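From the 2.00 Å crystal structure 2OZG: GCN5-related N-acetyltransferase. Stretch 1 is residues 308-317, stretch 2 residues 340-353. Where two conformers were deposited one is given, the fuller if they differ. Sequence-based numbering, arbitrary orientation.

Stretch 1, residues 308-317: AELHLEVQDD
Stretch 2 340-353: GGKGELQLDIKGLA

Residues 308-315 form an extended strand that lies parallel to the short strand 345-348, their N-to-C directions 28° apart and their axes approaching to 4.6 Å; together the stretches bury 862 Å². Leu312 pairs with Leu345, Glu313 with Gln346, Val314 with Leu347 and Gln315 with Asp348, at CA-CA distances of 4.9, 4.5, 5.2 and 4.5 Å. Phi/psi is -97/153 at Leu312, -113/138 at Val314 and -164/162 at Leu347.

The backbone ladder has the alternation of a parallel sheet: Leu345 bonds to His311 and Glu313, the residues flanking its partner Leu312; Leu347 bonds to Glu313 and Gln315, which flank Val314. Leu345 N donates to His311 O (3.0 Å) and Leu345 O accepts from Glu313 N (2.8 Å); Leu347 N donates to Glu313 O (3.0 Å) and Leu347 O accepts from Gln315 N (3.0 Å). Ile349 N, already in the helix, closes the series on Gln315 O at 2.8 Å. The intervening residues contribute CA-H...O contacts, among them Val314 CA to Leu347 O at 3.2 Å.

Before the strand, side chains extend this pairing. Glu344 (chi1 p, chi2 t) brings OE2 to 2.7 Å from His311 N, nearly linear at 167°, so a carboxylate takes the place of a backbone acceptor. The His311 ring (chi1 m, chi2 -142°) receives Lys342 N on ND1 at 3.0 Å, while NE2 donates to Glu309 OE1 at 2.9 Å; the ring thus joins its own strand to the loop, with Lys342 CE over one face. Gly341 (phi/psi 95/-171) packs here, and a CB would lie 2.6 Å from His311 ND1. Gly343 turns through 48/58, where a CB would sit a tight 3.0 Å from Glu313 CB.

Leu312, Val314, Leu345 and Leu347 share one face of the sheet. Leu312 (m, t) meets Leu345 (t, t) through their CD2 atoms at 3.9 Å. Val314 (t) places CG2 3.8 Å from Leu347 CD1 (Leu347 p, p) and CG1 3.8 Å from Ile349 CD1 (Ile349 t, p), bridging strand and helix. Glu313 and Gln315 (both t, t), Gln346 (chi1 m) and Asp348 occupy the other face.

The helix that begins at Ile349 and runs past Ala353 points 120° from the first strand. Asp348 (-83/161, chi1 t) caps it: OD2 accepts from Lys350 N at 3.0 Å and forms a salt bridge with Lys350 NZ at 2.9 Å.

Waters line the margins. One accepts from Gly343 N (2.7 Å) and lies 2.9 Å from both Leu312 O and Gly340 O; a second donates to Glu313 OE1 (2.7 Å) and Gly343 O (2.9 Å); another accepts from Asp317 N (2.7 Å) and lies 2.9 Å from Asp348 OD1.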

# COMPACT_ATOMS: atom_id res chain seq x y z
N ALA A 308 21.25 -36.54 36.91
CA ALA A 308 21.97 -35.38 37.37
C ALA A 308 21.31 -34.72 38.53
O ALA A 308 20.09 -34.77 38.67
CB ALA A 308 22.08 -34.37 36.27
N GLU A 309 22.13 -34.07 39.34
CA GLU A 309 21.68 -33.30 40.46
C GLU A 309 22.07 -31.83 40.20
O GLU A 309 23.25 -31.50 40.08
CB GLU A 309 22.38 -33.83 41.68
CG GLU A 309 21.79 -33.48 42.96
CD GLU A 309 22.53 -34.19 44.08
OE1 GLU A 309 23.55 -33.64 44.54
OE2 GLU A 309 22.09 -35.29 44.50
N LEU A 310 21.09 -30.95 40.08
CA LEU A 310 21.37 -29.55 39.84
C LEU A 310 21.07 -28.74 41.09
O LEU A 310 19.95 -28.79 41.60
CB LEU A 310 20.57 -29.03 38.61
CG LEU A 310 20.82 -27.58 38.17
CD1 LEU A 310 22.29 -27.30 37.89
CD2 LEU A 310 19.99 -27.28 36.97
N HIS A 311 22.06 -28.00 41.59
CA HIS A 311 21.90 -27.21 42.84
C HIS A 311 21.56 -25.76 42.49
O HIS A 311 22.42 -24.97 42.12
CB HIS A 311 23.15 -27.31 43.73
CG HIS A 311 23.37 -28.66 44.33
ND1 HIS A 311 23.84 -28.83 45.61
CD2 HIS A 311 23.18 -29.91 43.84
CE1 HIS A 311 23.95 -30.12 45.87
NE2 HIS A 311 23.54 -30.79 44.81
N LEU A 312 20.29 -25.43 42.66
CA LEU A 312 19.74 -24.13 42.27
C LEU A 312 19.67 -23.16 43.41
O LEU A 312 19.55 -23.56 44.59
CB LEU A 312 18.28 -24.32 41.83
CG LEU A 312 17.94 -25.24 40.63
CD1 LEU A 312 16.47 -25.67 40.65
CD2 LEU A 312 18.25 -24.47 39.35
N GLU A 313 19.73 -21.88 43.06
CA GLU A 313 19.53 -20.80 44.01
C GLU A 313 18.57 -19.83 43.37
O GLU A 313 18.89 -19.14 42.42
CB GLU A 313 20.83 -20.12 44.39
CG GLU A 313 20.66 -19.25 45.63
CD GLU A 313 21.99 -18.85 46.19
OE1 GLU A 313 22.79 -18.28 45.43
OE2 GLU A 313 22.23 -19.13 47.38
N VAL A 314 17.38 -19.76 43.93
CA VAL A 314 16.33 -18.97 43.30
C VAL A 314 15.92 -17.73 44.11
O VAL A 314 15.84 -17.81 45.33
CB VAL A 314 15.06 -19.84 43.09
CG1 VAL A 314 13.97 -19.08 42.30
CG2 VAL A 314 15.41 -21.15 42.42
N GLN A 315 15.72 -16.61 43.42
CA GLN A 315 15.19 -15.41 44.04
C GLN A 315 13.73 -15.31 43.63
O GLN A 315 13.39 -15.57 42.49
CB GLN A 315 15.92 -14.12 43.61
CG GLN A 315 15.24 -12.87 44.20
CD GLN A 315 15.95 -11.53 43.94
OE1 GLN A 315 17.18 -11.46 43.82
NE2 GLN A 315 15.16 -10.45 43.90
N ASP A 316 12.87 -14.96 44.58
CA ASP A 316 11.43 -14.69 44.31
C ASP A 316 11.03 -13.65 45.34
O ASP A 316 10.88 -13.97 46.53
CB ASP A 316 10.56 -15.92 44.45
CG ASP A 316 9.16 -15.72 43.95
OD1 ASP A 316 8.64 -14.58 43.94
OD2 ASP A 316 8.55 -16.73 43.55
N ASP A 317 10.84 -12.43 44.87
CA ASP A 317 10.51 -11.32 45.74
C ASP A 317 9.01 -11.26 46.12
O ASP A 317 8.62 -10.42 46.93
CB ASP A 317 10.92 -10.01 45.05
CG ASP A 317 10.06 -9.70 43.81
OD1 ASP A 317 9.60 -10.66 43.15
OD2 ASP A 317 9.89 -8.51 43.46
N GLY A 340 17.95 -26.95 49.95
CA GLY A 340 19.38 -26.85 50.26
C GLY A 340 20.31 -26.96 49.07
O GLY A 340 19.94 -26.71 47.93
N GLY A 341 21.52 -27.39 49.36
CA GLY A 341 22.53 -27.51 48.37
C GLY A 341 23.44 -26.30 48.28
O GLY A 341 23.40 -25.35 49.10
N LYS A 342 24.26 -26.32 47.24
CA LYS A 342 25.27 -25.32 47.10
C LYS A 342 24.97 -24.17 46.16
O LYS A 342 25.83 -23.34 45.93
CB LYS A 342 26.58 -26.01 46.74
CG LYS A 342 26.64 -26.70 45.45
CD LYS A 342 27.74 -27.74 45.57
CE LYS A 342 27.90 -28.56 44.32
NZ LYS A 342 29.04 -29.50 44.54
N GLY A 343 23.76 -24.15 45.58
CA GLY A 343 23.35 -23.05 44.73
C GLY A 343 24.40 -22.68 43.69
O GLY A 343 24.82 -21.53 43.59
N GLU A 344 24.74 -23.68 42.88
CA GLU A 344 25.69 -23.58 41.80
C GLU A 344 25.10 -22.87 40.61
O GLU A 344 25.84 -22.46 39.73
CB GLU A 344 26.18 -24.98 41.37
CG GLU A 344 25.07 -25.95 40.91
CD GLU A 344 25.50 -27.45 40.68
OE1 GLU A 344 26.70 -27.80 40.71
OE2 GLU A 344 24.56 -28.26 40.48
N LEU A 345 23.78 -22.78 40.54
CA LEU A 345 23.12 -22.10 39.43
C LEU A 345 22.11 -21.17 40.03
O LEU A 345 21.12 -21.62 40.62
CB LEU A 345 22.51 -23.08 38.46
CG LEU A 345 21.86 -22.50 37.19
CD1 LEU A 345 21.75 -23.58 36.12
CD2 LEU A 345 20.49 -21.92 37.45
N GLN A 346 22.37 -19.87 39.87
CA GLN A 346 21.55 -18.82 40.48
C GLN A 346 20.75 -18.06 39.48
O GLN A 346 21.25 -17.66 38.44
CB GLN A 346 22.47 -17.81 41.15
CG GLN A 346 23.56 -18.52 41.97
CD GLN A 346 24.91 -17.80 41.81
OE1 GLN A 346 25.76 -18.22 41.02
NE2 GLN A 346 25.06 -16.67 42.49
N LEU A 347 19.49 -17.81 39.83
CA LEU A 347 18.62 -17.10 38.96
C LEU A 347 17.40 -16.60 39.71
O LEU A 347 17.07 -17.03 40.81
CB LEU A 347 18.17 -18.01 37.79
CG LEU A 347 17.79 -19.44 38.06
CD1 LEU A 347 16.93 -19.69 39.23
CD2 LEU A 347 17.13 -20.04 36.81
N ASP A 348 16.75 -15.64 39.09
CA ASP A 348 15.51 -15.12 39.57
C ASP A 348 14.44 -16.08 39.08
O ASP A 348 14.63 -16.79 38.10
CB ASP A 348 15.29 -13.75 38.91
CG ASP A 348 14.03 -13.08 39.39
OD1 ASP A 348 14.01 -12.71 40.58
OD2 ASP A 348 13.07 -12.95 38.58
N ILE A 349 13.28 -16.03 39.73
CA ILE A 349 12.15 -16.85 39.33
C ILE A 349 11.81 -16.66 37.82
O ILE A 349 11.31 -17.59 37.17
CB ILE A 349 10.95 -16.55 40.29
CG1 ILE A 349 9.92 -17.66 40.21
CG2 ILE A 349 10.28 -15.18 40.01
CD1 ILE A 349 10.44 -18.98 40.85
N LYS A 350 12.15 -15.49 37.23
CA LYS A 350 11.94 -15.25 35.81
C LYS A 350 12.85 -16.05 34.94
O LYS A 350 12.40 -16.57 33.91
CB LYS A 350 12.05 -13.79 35.41
CG LYS A 350 11.01 -12.93 36.10
CD LYS A 350 10.94 -11.52 35.59
CE LYS A 350 12.23 -10.68 35.67
NZ LYS A 350 12.77 -10.52 37.02
N GLY A 351 14.13 -16.15 35.34
CA GLY A 351 15.10 -16.94 34.61
C GLY A 351 14.66 -18.40 34.60
O GLY A 351 14.83 -19.10 33.61
N LEU A 352 14.09 -18.85 35.73
CA LEU A 352 13.69 -20.24 35.89
C LEU A 352 12.55 -20.59 34.99
O LEU A 352 12.47 -21.73 34.54
CB LEU A 352 13.29 -20.49 37.35
CG LEU A 352 12.90 -21.95 37.69
CD1 LEU A 352 14.02 -22.89 37.33
CD2 LEU A 352 12.54 -22.10 39.12
N ALA A 353 11.64 -19.64 34.73
CA ALA A 353 10.56 -19.88 33.79
C ALA A 353 11.07 -20.24 32.38
O ALA A 353 10.57 -21.18 31.76
CB ALA A 353 9.70 -18.65 33.68
O HOH W 1 21.39 -25.43 45.82
O HOH W 2 25.00 -19.71 45.83
O HOH W 3 11.95 -11.91 42.41
O HOH W 4 10.39 -11.67 39.91